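One contact in two related proteins. Structure 1 is phosphoserine aminotransferase from Bacillus circulans, which catalyses the reversible, pyridoxal-phosphate-dependent transfer of an amino group between glutamate and 3-phosphohydroxypyruvate, yielding phosphoserine on the route to serine: PDB 1BT4 (chain A, 2.30 Å), residues 5-10 and 319-324. Structure 2 is phosphoserine aminotransferase from Bacillus alcalophilus: PDB 1W23 (chain B, 1.08 Å), residues 5-10 and 319-324. Both blocks share one frame: the second was fitted to the first on N, CA, C and O of the twelve residues, RMSD 0.24 Å. Numbering follows each deposited sequence.

Structure 1 (1BT4); sequences YNFNAG and EGFVGL.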
# COMPACT_ATOMS: atom_id res chain seq x y z
N TYR A 5 -7.13 -8.92 24.59
CA TYR A 5 -8.41 -8.23 24.38
C TYR A 5 -8.03 -6.97 23.61
O TYR A 5 -7.67 -5.95 24.19
CB TYR A 5 -9.06 -7.90 25.73
CG TYR A 5 -9.40 -9.13 26.55
CD1 TYR A 5 -10.15 -10.18 26.00
CD2 TYR A 5 -8.94 -9.27 27.86
CE1 TYR A 5 -10.44 -11.32 26.74
CE2 TYR A 5 -9.23 -10.41 28.61
CZ TYR A 5 -9.98 -11.43 28.05
OH TYR A 5 -10.28 -12.54 28.80
N ASN A 6 -8.08 -7.09 22.28
CA ASN A 6 -7.69 -6.02 21.37
C ASN A 6 -8.79 -5.01 21.01
O ASN A 6 -9.71 -5.32 20.26
CB ASN A 6 -7.13 -6.64 20.09
CG ASN A 6 -6.43 -5.64 19.19
OD1 ASN A 6 -6.32 -4.46 19.52
ND2 ASN A 6 -5.94 -6.10 18.04
N PHE A 7 -8.65 -3.80 21.53
CA PHE A 7 -9.60 -2.73 21.25
C PHE A 7 -8.91 -1.62 20.45
O PHE A 7 -9.34 -0.47 20.48
CB PHE A 7 -10.19 -2.18 22.56
CG PHE A 7 -11.17 -3.12 23.21
CD1 PHE A 7 -12.50 -3.15 22.80
CD2 PHE A 7 -10.76 -4.01 24.20
CE1 PHE A 7 -13.41 -4.05 23.35
CE2 PHE A 7 -11.67 -4.93 24.76
CZ PHE A 7 -12.98 -4.95 24.34
N ASN A 8 -7.84 -1.97 19.74
CA ASN A 8 -7.10 -1.00 18.92
C ASN A 8 -8.05 -0.33 17.94
O ASN A 8 -8.97 -0.96 17.43
CB ASN A 8 -5.96 -1.68 18.15
CG ASN A 8 -4.69 -1.81 18.97
OD1 ASN A 8 -4.42 -0.99 19.83
ND2 ASN A 8 -3.91 -2.84 18.68
N ALA A 9 -7.82 0.95 17.67
CA ALA A 9 -8.69 1.71 16.77
C ALA A 9 -8.34 1.63 15.28
O ALA A 9 -9.11 2.07 14.43
CB ALA A 9 -8.76 3.16 17.23
N GLY A 10 -7.18 1.07 14.97
CA GLY A 10 -6.76 0.98 13.58
C GLY A 10 -5.27 1.26 13.43
O GLY A 10 -4.84 2.37 13.74
N GLU A 319 -3.86 -6.20 32.81
CA GLU A 319 -4.83 -7.29 32.74
C GLU A 319 -5.15 -7.78 31.32
O GLU A 319 -6.20 -8.40 31.11
CB GLU A 319 -6.12 -6.92 33.48
CG GLU A 319 -5.95 -6.83 35.00
CD GLU A 319 -7.27 -6.70 35.74
OE1 GLU A 319 -8.31 -7.11 35.19
OE2 GLU A 319 -7.27 -6.19 36.89
N GLY A 320 -4.28 -7.46 30.37
CA GLY A 320 -4.44 -7.92 28.99
C GLY A 320 -5.18 -7.08 27.95
O GLY A 320 -5.27 -7.49 26.79
N PHE A 321 -5.73 -5.93 28.35
CA PHE A 321 -6.46 -5.07 27.43
C PHE A 321 -5.55 -4.17 26.60
O PHE A 321 -4.62 -3.55 27.12
CB PHE A 321 -7.46 -4.21 28.20
CG PHE A 321 -8.62 -4.98 28.77
CD1 PHE A 321 -9.70 -5.32 27.96
CD2 PHE A 321 -8.62 -5.39 30.10
CE1 PHE A 321 -10.77 -6.04 28.47
CE2 PHE A 321 -9.69 -6.11 30.62
CZ PHE A 321 -10.77 -6.44 29.80
N VAL A 322 -5.82 -4.09 25.29
CA VAL A 322 -5.01 -3.26 24.39
C VAL A 322 -5.86 -2.21 23.66
O VAL A 322 -6.97 -2.52 23.21
CB VAL A 322 -4.28 -4.11 23.30
CG1 VAL A 322 -3.20 -3.28 22.60
CG2 VAL A 322 -3.66 -5.36 23.91
N GLY A 323 -5.33 -0.99 23.57
CA GLY A 323 -5.99 0.10 22.85
C GLY A 323 -7.09 0.94 23.47
O GLY A 323 -7.72 1.71 22.75
N LEU A 324 -7.32 0.84 24.77
CA LEU A 324 -8.38 1.62 25.40
C LEU A 324 -8.04 3.09 25.59
O LEU A 324 -8.93 3.90 25.85
CB LEU A 324 -8.77 1.00 26.74
CG LEU A 324 -9.36 -0.40 26.64
CD1 LEU A 324 -9.64 -0.94 28.03
CD2 LEU A 324 -10.62 -0.35 25.81
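Tyr5 pairs with Phe321 in a two-stranded parallel ladder: Tyr5 N bonds to Gly320 O, Val322 N to Tyr5 O and Phe7 N to Val322 O. In this class-V pyridoxal-phosphate aminotransferase it joins N-terminal strand 5-6 to strand 321-322, over 300 residues on, and helix 343-359 packs against Tyr5. With CG beside its backbone N (chi1 -62°), Tyr5 lays its ring obliquely against that of Phe321, planes at 33°, CD2 over one face and CB 3.5 Å from Phe321 CD1. Phe7 runs alongside Phe321, CE2 at the ring edge, while its CB meets Leu324 CD2. Asn6 OD1 accepts from Asn8 N, an Asx turn. The Asn8 side chain, about 9 Å from that of Lys196, slants across Val322, OD1 3.8 Å from Val322 CG1. In the loop after strand 5-6, ND2 bonds to Glu38 O of the second subunit.

Comparison
The backbone ladder is kept: Tyr5(A) N bonds to Gly320(A) O and Phe5(B) N to Gly320(B) O, Val322(A) N to Tyr5(A) O and Val322(B) N to Phe5(B) O, and Phe7(A) N to Val322(A) O and Phe7(B) N to Val322(B) O. The Asx turn, Asn6(A) OD1 to Asn8(A) N and Asn6(B) OD1 to Asn8(B) N, is also present in both. Phe7(A), Phe321(A), Val322(A) and Leu324(A) coincide with their counterparts within the error. Glu319(A) corresponds to Gln319(B). The clearest difference is that Tyr5(A) stands where Phe5(B) does. The CB atoms coincide within the error, and CD2 of Tyr5(A) and CD1 of Phe5(B) lie 0.5 Å apart, the two CZ atoms 0.8 Å apart. Tyr5(A) touches Phe321(A) and Phe7(A), as Phe5(B) touches Phe321(B) and Phe7(B). The OH of Tyr5(A) has no counterpart in Phe5(B).

Structure 2 (1W23); sequences FNFNAG and QGFVGL.
Phe5 pairs with Phe321 in a two-stranded parallel ladder: Phe5 N bonds to Gly320 O, Val322 N to Phe5 O and Phe7 N to Val322 O. Helix 343-359 packs against Phe5 through Ala348. With CG beside its backbone N (chi1 -52°), Phe5 lays its ring obliquely against that of Phe321, planes at 31°, CD1 over one face and CB 3.7 Å from Phe321 CD2. Phe7 runs alongside Phe321, CE1 at the ring edge, while its CB meets Leu324 CD2. Asn6 OD1 accepts from Asn8 N, an Asx turn. The Asn8 side chain, about 9 Å from that of Lys196, slants across Val322, OD1 3.5 Å from Val322 CG1. In the loop after strand 5-6, ND2 bonds to Glu38 O of the second subunit. A modelled water bridges Ala9 N and Gly323 O.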
# COMPACT_ATOMS: atom_id res chain seq x y z
N PHE B 5 -7.05 -8.75 24.99
CA PHE B 5 -8.32 -8.24 24.44
C PHE B 5 -7.97 -7.06 23.55
O PHE B 5 -7.49 -6.03 24.02
CB PHE B 5 -9.26 -7.82 25.57
CG PHE B 5 -9.45 -8.91 26.60
CD1 PHE B 5 -8.85 -8.81 27.85
CD2 PHE B 5 -10.24 -10.01 26.31
CE1 PHE B 5 -8.99 -9.77 28.82
CE2 PHE B 5 -10.40 -10.99 27.29
CZ PHE B 5 -9.77 -10.85 28.51
N ASN B 6 -8.21 -7.19 22.25
CA ASN B 6 -7.74 -6.22 21.26
C ASN B 6 -8.82 -5.19 20.90
O ASN B 6 -9.67 -5.42 20.04
CB ASN B 6 -7.25 -6.92 20.01
CG ASN B 6 -6.62 -5.96 19.02
OD1 ASN B 6 -6.57 -4.76 19.28
ND2 ASN B 6 -6.18 -6.51 17.88
N PHE B 7 -8.75 -4.04 21.57
CA PHE B 7 -9.61 -2.89 21.33
C PHE B 7 -8.89 -1.79 20.55
O PHE B 7 -9.29 -0.62 20.60
CB PHE B 7 -10.14 -2.35 22.66
CG PHE B 7 -11.17 -3.23 23.33
CD1 PHE B 7 -10.84 -4.16 24.28
CD2 PHE B 7 -12.52 -3.13 22.99
CE1 PHE B 7 -11.80 -4.95 24.89
CE2 PHE B 7 -13.49 -3.90 23.61
CZ PHE B 7 -13.12 -4.83 24.55
N ASN B 8 -7.90 -2.15 19.76
CA ASN B 8 -7.19 -1.16 18.95
C ASN B 8 -8.11 -0.45 17.97
O ASN B 8 -9.04 -1.03 17.37
CB ASN B 8 -6.05 -1.86 18.16
CG ASN B 8 -4.80 -2.01 18.96
OD1 ASN B 8 -4.51 -1.21 19.85
ND2 ASN B 8 -3.99 -3.01 18.63
N ALA B 9 -7.83 0.85 17.79
CA ALA B 9 -8.67 1.76 17.01
C ALA B 9 -8.36 1.78 15.52
O ALA B 9 -9.11 2.41 14.79
CB ALA B 9 -8.58 3.18 17.58
N GLY B 10 -7.26 1.19 15.09
CA GLY B 10 -6.93 1.22 13.68
C GLY B 10 -5.43 1.22 13.47
O GLY B 10 -4.74 2.16 13.97
N GLN B 319 -4.27 -6.10 32.84
CA GLN B 319 -5.18 -7.18 32.64
C GLN B 319 -5.26 -7.67 31.19
O GLN B 319 -6.01 -8.56 30.90
CB GLN B 319 -6.57 -6.81 33.18
CG GLN B 319 -6.61 -6.65 34.67
CD GLN B 319 -6.46 -8.02 35.36
OE1 GLN B 319 -7.23 -8.95 35.04
NE2 GLN B 319 -5.50 -8.12 36.27
N GLY B 320 -4.44 -7.12 30.28
CA GLY B 320 -4.36 -7.64 28.90
C GLY B 320 -5.18 -6.91 27.91
O GLY B 320 -5.17 -7.31 26.74
N PHE B 321 -5.81 -5.79 28.29
CA PHE B 321 -6.57 -4.98 27.33
C PHE B 321 -5.61 -4.07 26.54
O PHE B 321 -4.74 -3.41 27.11
CB PHE B 321 -7.60 -4.09 28.05
CG PHE B 321 -8.68 -4.91 28.71
CD1 PHE B 321 -8.52 -5.50 29.94
CD2 PHE B 321 -9.91 -5.10 28.06
CE1 PHE B 321 -9.50 -6.28 30.50
CE2 PHE B 321 -10.87 -5.90 28.60
CZ PHE B 321 -10.67 -6.49 29.84
N VAL B 322 -5.79 -4.06 25.23
CA VAL B 322 -4.93 -3.29 24.30
C VAL B 322 -5.77 -2.23 23.62
O VAL B 322 -6.85 -2.52 23.09
CB VAL B 322 -4.32 -4.26 23.24
CG1 VAL B 322 -3.50 -3.50 22.24
CG2 VAL B 322 -3.45 -5.31 23.93
N GLY B 323 -5.27 -1.01 23.60
CA GLY B 323 -5.84 0.04 22.79
C GLY B 323 -6.88 0.94 23.39
O GLY B 323 -7.46 1.75 22.67
N LEU B 324 -7.14 0.81 24.69
CA LEU B 324 -8.25 1.58 25.30
C LEU B 324 -7.94 3.03 25.56
O LEU B 324 -8.87 3.79 25.88
CB LEU B 324 -8.66 0.91 26.61
CG LEU B 324 -9.36 -0.41 26.51
CD1 LEU B 324 -9.65 -0.98 27.91
CD2 LEU B 324 -10.66 -0.33 25.75
O HOH W 1 -6.27 2.07 19.99